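Local coordinates for GEO10716p1 (Drosophila melanogaster, PDB 7BTG), which probably removes phosphate from phosphorylated arginine as a fruit-fly member of the low molecular weight protein tyrosine phosphatase family, at residues 88-91 / 92-96. The protein carries 1 engineered substitution. Sequence-based numbering, arbitrary orientation.
Sequences SNLL and ELEHM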
loop_
_atom_site.group_PDB
_atom_site.type_symbol
_atom_site.label_atom_id
_atom_site.label_comp_id
_atom_site.label_asym_id
_atom_site.label_seq_id
_atom_site.Cartn_x
_atom_site.Cartn_y
_atom_site.Cartn_z
ATOM N N SER A 88 -11.240 7.538 -1.401
ATOM C CA SER A 88 -11.448 7.398 -2.835
ATOM C C SER A 88 -11.010 6.020 -3.321
ATOM O O SER A 88 -11.791 5.307 -3.966
ATOM C CB SER A 88 -10.700 8.492 -3.593
ATOM O OG SER A 88 -10.580 8.138 -4.965
ATOM N N ASN A 89 -9.743 5.653 -3.060
ATOM C CA ASN A 89 -9.256 4.322 -3.419
ATOM C C ASN A 89 -10.187 3.259 -2.867
ATOM O O ASN A 89 -10.572 2.325 -3.575
ATOM C CB ASN A 89 -7.849 4.027 -2.867
ATOM C CG ASN A 89 -6.790 5.073 -3.199
ATOM O OD1 ASN A 89 -5.761 5.121 -2.509
ATOM N ND2 ASN A 89 -6.993 5.873 -4.245
ATOM N N LEU A 90 -10.520 3.368 -1.574
ATOM C CA LEU A 90 -11.339 2.354 -0.918
ATOM C C LEU A 90 -12.658 2.154 -1.657
ATOM O O LEU A 90 -13.043 1.022 -1.956
ATOM C CB LEU A 90 -11.601 2.740 0.542
ATOM C CG LEU A 90 -12.281 1.706 1.438
ATOM C CD1 LEU A 90 -11.422 0.485 1.561
ATOM C CD2 LEU A 90 -12.541 2.317 2.844
ATOM N N LEU A 91 -13.353 3.250 -1.969
ATOM C CA LEU A 91 -14.654 3.146 -2.625
ATOM C C LEU A 91 -14.533 2.519 -4.005
ATOM O O LEU A 91 -15.389 1.719 -4.397
ATOM C CB LEU A 91 -15.323 4.516 -2.738
ATOM C CG LEU A 91 -15.829 5.135 -1.445
ATOM C CD1 LEU A 91 -16.877 6.178 -1.763
ATOM C CD2 LEU A 91 -16.390 4.066 -0.545
ATOM N N GLU A 92 -13.485 2.874 -4.759
ATOM C CA GLU A 92 -13.328 2.274 -6.074
ATOM C C GLU A 92 -13.021 0.794 -5.944
ATOM O O GLU A 92 -13.491 -0.014 -6.757
ATOM C CB GLU A 92 -12.235 2.982 -6.874
ATOM C CG GLU A 92 -12.499 4.468 -7.088
ATOM C CD GLU A 92 -11.499 5.138 -8.026
ATOM O OE1 GLU A 92 -10.677 4.441 -8.647
ATOM O OE2 GLU A 92 -11.570 6.373 -8.161
ATOM N N LEU A 93 -12.249 0.415 -4.909
ATOM C CA LEU A 93 -11.917 -0.995 -4.734
ATOM C C LEU A 93 -13.119 -1.775 -4.237
ATOM O O LEU A 93 -13.278 -2.955 -4.571
ATOM C CB LEU A 93 -10.756 -1.165 -3.759
ATOM C CG LEU A 93 -9.330 -0.802 -4.155
ATOM C CD1 LEU A 93 -8.450 -0.760 -2.912
ATOM C CD2 LEU A 93 -8.760 -1.800 -5.168
ATOM N N GLU A 94 -13.967 -1.141 -3.432
ATOM C CA GLU A 94 -15.172 -1.821 -2.991
ATOM C C GLU A 94 -16.149 -2.031 -4.150
ATOM O O GLU A 94 -16.700 -3.122 -4.296
ATOM C CB GLU A 94 -15.789 -1.041 -1.831
ATOM C CG GLU A 94 -15.104 -1.388 -0.517
ATOM C CD GLU A 94 -15.434 -0.435 0.598
ATOM O OE1 GLU A 94 -15.938 0.673 0.334
ATOM O OE2 GLU A 94 -15.203 -0.806 1.753
ATOM N N HIS A 95 -16.379 -1.008 -4.984
ATOM C CA HIS A 95 -17.170 -1.205 -6.201
ATOM C C HIS A 95 -16.572 -2.304 -7.059
ATOM O O HIS A 95 -17.292 -3.174 -7.552
ATOM C CB HIS A 95 -17.264 0.087 -7.026
ATOM C CG HIS A 95 -18.314 1.049 -6.556
ATOM N ND1 HIS A 95 -18.192 1.773 -5.394
ATOM C CD2 HIS A 95 -19.504 1.407 -7.097
ATOM C CE1 HIS A 95 -19.256 2.538 -5.235
ATOM N NE2 HIS A 95 -20.072 2.333 -6.252
ATOM N N MET A 96 -15.250 -2.273 -7.255
ATOM C CA MET A 96 -14.609 -3.292 -8.077
ATOM C C MET A 96 -14.904 -4.682 -7.536
ATOM O O MET A 96 -15.407 -5.544 -8.267
ATOM C CB MET A 96 -13.105 -3.040 -8.167
ATOM C CG MET A 96 -12.467 -3.563 -9.447
ATOM S SD MET A 96 -10.713 -3.133 -9.645
ATOM C CE MET A 96 -10.727 -1.465 -9.022
#
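Residues 88-91 and 92-96 are successive turns of one alpha-helix, joined by backbone hydrogen bonds from N of residue i+4 to O of residue i, with Glu92, Leu93, Glu94 and His95 donating to Ser88, Asn89, Leu90 and Leu91. This is the connecting helix 87-99 of a beta-alpha-beta crossover between parallel strands 81-84 and 107-110 of the phosphatase's sheet. Leu90 and Leu93 both touch Ala84 and Ile108 on those strands, while Asn89 OD1 accepts a hydrogen bond from Met85 N, just ahead of the helix. Glu94, extended beyond CG, runs back along the preceding turn, its first torsion (chi1 -82°) setting CG beside the backbone N. Its carboxylate oxygens make van der Waals contacts with aliphatic carbons of two leucines: OE1 lies 3.5 Å from Leu91 CD2, and OE2 is 3.9 Å from Leu90 CG. With an alanine here the carboxylate and its CG would be gone, which would probably leave the Leu91 CD2 branch without this neighbour and freer to turn. Glu92 also reaches backward, its CG passing 3.3 Å from Ser88 O, and OE2 ends in a salt bridge with Arg41. Leu91 O is gripped twice by His95, whose N donates almost straight (3.0 Å, 176°). From the opposite face of the carbonyl plane comes ND1, also 3.0 Å from Leu91 O, with the oxygen near the imidazole plane and the donor 40° out of the carbonyl plane.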